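Local structure of uncharacterized protein (Staphylococcus aureus subsp. aureus Mu50, 4QPV) at residues P19-Q33 against S265-S277. The protein is of unknown function and belongs to the DUF1672 family, whose unusual fold is built on a kinked-helix-beta-beta-beta repeat. Numbering follows the deposited sequence.
Sequences PEEMEASKYVGQGFQ and SNKYINTKRPNYS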
loop_
_atom_site.group_PDB
_atom_site.type_symbol
_atom_site.label_atom_id
_atom_site.label_comp_id
_atom_site.label_asym_id
_atom_site.label_seq_id
_atom_site.Cartn_x
_atom_site.Cartn_y
_atom_site.Cartn_z
ATOM N N PRO A 19 -11.187 -6.066 20.979
ATOM C CA PRO A 19 -10.014 -5.884 21.860
ATOM C C PRO A 19 -8.973 -4.955 21.236
ATOM O O PRO A 19 -8.967 -4.808 20.008
ATOM C CB PRO A 19 -9.456 -7.304 22.022
ATOM C CG PRO A 19 -9.943 -8.047 20.832
ATOM C CD PRO A 19 -11.275 -7.449 20.467
ATOM N N GLU A 20 -8.091 -4.355 22.075
ATOM C CA GLU A 20 -7.015 -3.451 21.656
ATOM C C GLU A 20 -6.094 -4.136 20.654
ATOM O O GLU A 20 -5.661 -3.521 19.674
ATOM C CB GLU A 20 -6.190 -2.979 22.874
ATOM C CG GLU A 20 -5.207 -1.859 22.541
ATOM C CD GLU A 20 -4.256 -1.432 23.644
ATOM O OE1 GLU A 20 -4.735 -0.906 24.675
ATOM O OE2 GLU A 20 -3.026 -1.567 23.449
ATOM N N GLU A 21 -5.768 -5.396 20.933
ATOM C CA GLU A 21 -4.881 -6.177 20.090
ATOM C C GLU A 21 -5.527 -7.505 19.761
ATOM O O GLU A 21 -6.306 -8.020 20.563
ATOM C CB GLU A 21 -3.526 -6.373 20.777
ATOM C CG GLU A 21 -2.359 -5.961 19.899
ATOM C CD GLU A 21 -1.010 -5.898 20.591
ATOM O OE1 GLU A 21 -0.667 -6.850 21.329
ATOM O OE2 GLU A 21 -0.280 -4.909 20.361
HETATM N N MSE A 22 -5.226 -8.026 18.585
HETATM C CA MSE A 22 -5.721 -9.278 18.061
HETATM C C MSE A 22 -4.641 -9.965 17.281
HETATM O O MSE A 22 -3.739 -9.289 16.763
HETATM C CB MSE A 22 -6.862 -8.918 17.092
HETATM C CG MSE A 22 -7.926 -9.943 16.974
HETATM SE SE MSE A 22 -9.267 -9.137 15.840
HETATM C CE MSE A 22 -10.271 -8.371 17.068
ATOM N N GLU A 23 -4.787 -11.284 17.079
ATOM C CA GLU A 23 -3.901 -12.032 16.189
ATOM C C GLU A 23 -4.091 -11.506 14.764
ATOM O O GLU A 23 -5.232 -11.322 14.302
ATOM C CB GLU A 23 -4.188 -13.543 16.264
ATOM C CG GLU A 23 -3.791 -14.120 17.609
ATOM C CD GLU A 23 -4.142 -15.571 17.846
ATOM O OE1 GLU A 23 -3.988 -16.390 16.911
ATOM O OE2 GLU A 23 -4.501 -15.903 18.999
ATOM N N ALA A 24 -2.985 -11.208 14.084
ATOM C CA ALA A 24 -3.035 -10.680 12.721
ATOM C C ALA A 24 -3.798 -11.607 11.762
ATOM O O ALA A 24 -4.505 -11.116 10.877
ATOM C CB ALA A 24 -1.642 -10.459 12.206
ATOM N N SER A 25 -3.717 -12.940 11.983
ATOM C CA SER A 25 -4.415 -13.930 11.144
ATOM C C SER A 25 -5.953 -13.827 11.260
ATOM O O SER A 25 -6.667 -14.276 10.366
ATOM C CB SER A 25 -3.965 -15.338 11.527
ATOM O OG SER A 25 -4.343 -15.612 12.864
ATOM N N LYS A 26 -6.459 -13.246 12.341
ATOM C CA LYS A 26 -7.888 -13.121 12.554
ATOM C C LYS A 26 -8.377 -11.662 12.392
ATOM O O LYS A 26 -9.585 -11.404 12.445
ATOM C CB LYS A 26 -8.250 -13.685 13.939
ATOM C CG LYS A 26 -8.028 -15.199 14.008
ATOM C CD LYS A 26 -7.979 -15.752 15.413
ATOM C CE LYS A 26 -7.493 -17.188 15.391
ATOM N NZ LYS A 26 -7.314 -17.739 16.759
ATOM N N TYR A 27 -7.454 -10.715 12.208
ATOM C CA TYR A 27 -7.856 -9.323 12.072
ATOM C C TYR A 27 -8.322 -9.008 10.632
ATOM O O TYR A 27 -7.572 -9.209 9.677
ATOM C CB TYR A 27 -6.705 -8.417 12.485
ATOM C CG TYR A 27 -7.013 -6.943 12.326
ATOM C CD1 TYR A 27 -7.921 -6.306 13.167
ATOM C CD2 TYR A 27 -6.342 -6.170 11.378
ATOM C CE1 TYR A 27 -8.188 -4.945 13.045
ATOM C CE2 TYR A 27 -6.576 -4.799 11.268
ATOM C CZ TYR A 27 -7.481 -4.189 12.119
ATOM O OH TYR A 27 -7.710 -2.842 12.036
ATOM N N VAL A 28 -9.567 -8.531 10.496
ATOM C CA VAL A 28 -10.147 -8.174 9.200
ATOM C C VAL A 28 -10.531 -6.666 9.169
ATOM O O VAL A 28 -11.282 -6.240 8.294
ATOM C CB VAL A 28 -11.333 -9.110 8.784
ATOM C CG1 VAL A 28 -10.845 -10.551 8.574
ATOM C CG2 VAL A 28 -12.508 -9.050 9.776
ATOM N N GLY A 29 -9.975 -5.874 10.090
ATOM C CA GLY A 29 -10.248 -4.438 10.144
ATOM C C GLY A 29 -11.288 -4.016 11.164
ATOM O O GLY A 29 -11.660 -2.836 11.213
ATOM N N GLN A 30 -11.770 -4.964 12.008
ATOM C CA GLN A 30 -12.792 -4.607 13.010
ATOM C C GLN A 30 -12.165 -3.644 14.041
ATOM O O GLN A 30 -11.034 -3.847 14.471
ATOM C CB GLN A 30 -13.429 -5.858 13.678
ATOM C CG GLN A 30 -12.461 -6.779 14.417
ATOM C CD GLN A 30 -11.888 -7.879 13.538
ATOM O OE1 GLN A 30 -11.133 -7.638 12.594
ATOM N NE2 GLN A 30 -12.191 -9.123 13.875
ATOM N N GLY A 31 -12.849 -2.541 14.302
ATOM C CA GLY A 31 -12.347 -1.535 15.231
ATOM C C GLY A 31 -11.423 -0.496 14.618
ATOM O O GLY A 31 -11.031 0.440 15.308
ATOM N N PHE A 32 -11.071 -0.628 13.313
ATOM C CA PHE A 32 -10.200 0.350 12.649
ATOM C C PHE A 32 -10.814 1.730 12.709
ATOM O O PHE A 32 -11.970 1.931 12.297
ATOM C CB PHE A 32 -9.899 -0.036 11.188
ATOM C CG PHE A 32 -9.135 1.024 10.412
ATOM C CD1 PHE A 32 -7.846 1.389 10.784
ATOM C CD2 PHE A 32 -9.711 1.657 9.314
ATOM C CE1 PHE A 32 -7.130 2.346 10.050
ATOM C CE2 PHE A 32 -9.004 2.610 8.585
ATOM C CZ PHE A 32 -7.719 2.965 8.964
ATOM N N GLN A 33 -10.072 2.682 13.275
ATOM C CA GLN A 33 -10.577 4.050 13.399
ATOM C C GLN A 33 -9.456 5.077 13.471
ATOM O O GLN A 33 -8.878 5.252 14.543
ATOM C CB GLN A 33 -11.479 4.199 14.660
ATOM C CG GLN A 33 -12.165 5.577 14.824
ATOM C CD GLN A 33 -12.905 5.991 13.566
ATOM O OE1 GLN A 33 -12.460 6.853 12.799
ATOM N NE2 GLN A 33 -13.989 5.314 13.278
ATOM N N SER A 265 7.497 -9.717 12.694
ATOM C CA SER A 265 7.162 -9.263 14.046
ATOM C C SER A 265 6.378 -10.355 14.795
ATOM O O SER A 265 6.182 -11.451 14.261
ATOM C CB SER A 265 6.352 -7.972 13.971
ATOM O OG SER A 265 5.117 -8.199 13.296
ATOM N N ASN A 266 5.835 -10.030 15.980
ATOM C CA ASN A 266 5.024 -11.009 16.713
ATOM C C ASN A 266 3.640 -11.166 16.010
ATOM O O ASN A 266 3.372 -10.503 14.991
ATOM C CB ASN A 266 4.920 -10.645 18.210
ATOM C CG ASN A 266 4.080 -9.433 18.543
ATOM O OD1 ASN A 266 3.249 -8.966 17.751
ATOM N ND2 ASN A 266 4.239 -8.930 19.759
ATOM N N LYS A 267 2.783 -12.067 16.522
ATOM C CA LYS A 267 1.522 -12.418 15.861
ATOM C C LYS A 267 0.412 -11.385 15.996
ATOM O O LYS A 267 -0.669 -11.599 15.443
ATOM C CB LYS A 267 1.013 -13.774 16.417
ATOM C CG LYS A 267 0.569 -13.751 17.878
ATOM C CD LYS A 267 -0.066 -15.079 18.313
ATOM C CE LYS A 267 0.927 -16.200 18.529
ATOM N NZ LYS A 267 0.255 -17.438 19.013
ATOM N N TYR A 268 0.644 -10.289 16.738
ATOM C CA TYR A 268 -0.436 -9.356 17.061
ATOM C C TYR A 268 -0.486 -8.108 16.206
ATOM O O TYR A 268 0.502 -7.719 15.599
ATOM C CB TYR A 268 -0.352 -8.943 18.530
ATOM C CG TYR A 268 -0.469 -10.122 19.469
ATOM C CD1 TYR A 268 -1.702 -10.718 19.722
ATOM C CD2 TYR A 268 0.658 -10.666 20.077
ATOM C CE1 TYR A 268 -1.813 -11.825 20.566
ATOM C CE2 TYR A 268 0.558 -11.762 20.934
ATOM C CZ TYR A 268 -0.679 -12.341 21.173
ATOM O OH TYR A 268 -0.785 -13.422 22.017
ATOM N N ILE A 269 -1.658 -7.475 16.186
ATOM C CA ILE A 269 -1.887 -6.241 15.445
ATOM C C ILE A 269 -2.814 -5.352 16.261
ATOM O O ILE A 269 -3.785 -5.836 16.852
ATOM C CB ILE A 269 -2.403 -6.483 13.987
ATOM C CG1 ILE A 269 -2.381 -5.173 13.122
ATOM C CG2 ILE A 269 -3.781 -7.150 13.949
ATOM C CD1 ILE A 269 -0.951 -4.611 12.766
ATOM N N ASN A 270 -2.502 -4.056 16.305
ATOM C CA ASN A 270 -3.344 -3.076 16.992
ATOM C C ASN A 270 -4.621 -2.895 16.153
ATOM O O ASN A 270 -4.525 -2.521 14.989
ATOM C CB ASN A 270 -2.568 -1.769 17.142
ATOM C CG ASN A 270 -3.278 -0.750 17.983
ATOM O OD1 ASN A 270 -4.279 -0.166 17.583
ATOM N ND2 ASN A 270 -2.752 -0.507 19.156
ATOM N N THR A 271 -5.797 -3.164 16.721
ATOM C CA THR A 271 -7.052 -3.137 15.947
ATOM C C THR A 271 -7.486 -1.736 15.491
ATOM O O THR A 271 -7.974 -1.597 14.369
ATOM C CB THR A 271 -8.201 -3.829 16.705
ATOM O OG1 THR A 271 -8.403 -3.184 17.960
ATOM C CG2 THR A 271 -7.942 -5.331 16.919
ATOM N N LYS A 272 -7.327 -0.726 16.355
ATOM C CA LYS A 272 -7.736 0.645 16.047
ATOM C C LYS A 272 -6.755 1.294 15.072
ATOM O O LYS A 272 -7.176 2.047 14.192
ATOM C CB LYS A 272 -7.834 1.468 17.351
ATOM C CG LYS A 272 -8.496 2.831 17.199
ATOM C CD LYS A 272 -8.416 3.631 18.502
ATOM C CE LYS A 272 -9.314 4.844 18.473
ATOM N NZ LYS A 272 -9.204 5.653 19.722
ATOM N N ARG A 273 -5.457 1.008 15.239
ATOM C CA ARG A 273 -4.364 1.572 14.449
ATOM C C ARG A 273 -3.431 0.458 13.977
ATOM O O ARG A 273 -2.351 0.305 14.541
ATOM C CB ARG A 273 -3.575 2.592 15.312
ATOM C CG ARG A 273 -4.418 3.703 15.926
ATOM C CD ARG A 273 -4.795 4.759 14.892
ATOM N NE ARG A 273 -6.033 5.409 15.301
ATOM C CZ ARG A 273 -6.110 6.356 16.229
ATOM N NH1 ARG A 273 -5.004 6.836 16.793
ATOM N NH2 ARG A 273 -7.285 6.868 16.562
ATOM N N PRO A 274 -3.819 -0.295 12.910
ATOM C CA PRO A 274 -3.010 -1.451 12.461
ATOM C C PRO A 274 -1.778 -1.061 11.656
ATOM O O PRO A 274 -1.618 -1.468 10.500
ATOM C CB PRO A 274 -4.011 -2.250 11.613
ATOM C CG PRO A 274 -4.896 -1.205 11.021
ATOM C CD PRO A 274 -5.079 -0.190 12.137
ATOM N N ASN A 275 -0.888 -0.303 12.290
ATOM C CA ASN A 275 0.322 0.234 11.674
ATOM C C ASN A 275 1.526 -0.692 11.930
ATOM O O ASN A 275 2.118 -0.679 13.015
ATOM C CB ASN A 275 0.586 1.661 12.220
ATOM C CG ASN A 275 1.710 2.393 11.533
ATOM O OD1 ASN A 275 2.507 1.811 10.794
ATOM N ND2 ASN A 275 1.781 3.701 11.748
ATOM N N TYR A 276 1.917 -1.455 10.902
ATOM C CA TYR A 276 3.050 -2.383 11.016
ATOM C C TYR A 276 4.364 -1.660 11.354
ATOM O O TYR A 276 5.192 -2.218 12.069
ATOM C CB TYR A 276 3.213 -3.180 9.710
ATOM C CG TYR A 276 4.107 -4.391 9.859
ATOM C CD1 TYR A 276 3.584 -5.621 10.250
ATOM C CD2 TYR A 276 5.470 -4.317 9.576
ATOM C CE1 TYR A 276 4.408 -6.743 10.400
ATOM C CE2 TYR A 276 6.298 -5.433 9.708
ATOM C CZ TYR A 276 5.763 -6.637 10.131
ATOM O OH TYR A 276 6.576 -7.727 10.268
ATOM N N SER A 277 4.568 -0.427 10.835
ATOM C CA SER A 277 5.825 0.311 11.054
ATOM C C SER A 277 6.083 0.640 12.531
ATOM O O SER A 277 7.237 0.922 12.875
ATOM C CB SER A 277 5.853 1.589 10.225
ATOM O OG SER A 277 5.026 2.588 10.797
HETATM O O HOH W 1 -6.454 -0.918 19.257
HETATM O O HOH W 2 2.128 -6.760 20.796
HETATM O O HOH W 3 -1.309 -13.711 13.770
#
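Met22 and Ile269 pair at the centre of a small two-stranded antiparallel sheet, which ties strand 21-23 near the start of the chain to strand 268-270 near its end. Their backbones form two hydrogen bonds, Met22 N to Ile269 O at 3.1 Å and Ile269 N to Met22 O at 2.8 Å. Ala24 N to Lys267 O and Thr271 N to Glu20 O extend the ladder at its two ends. Farther along, Gln33 N donates to Lys272 O. A water bridges Glu20 O, Asn270 OD1 and Lys272 N.

Apolar packing lies on the face that carries Met22 and Ile269. Ile269 CG2 sits 3.5 Å from Tyr27 CB. The Tyr27 ring continues past Thr271 to Pro274, with CE2 3.6 Å from Pro274 CB. Phe226 of strand 220-227 touches Ala24 and Ile269. Beyond the sheet, Pro274 CD meets the edge of the Phe32 ring.

Side-chain hydrogen bonds fasten the loops. With chi1 at 178°, the Tyr27 ring is swung away from its own amide nitrogen, and OH donates to Thr271 O at 2.7 Å. Thr271 OG1 donates to Pro19 O. Arg273 holds Gln33 O from the NE side of its guanidinium, in the plane of that group, through NE at 2.9 Å and NH2 at 3.0 Å.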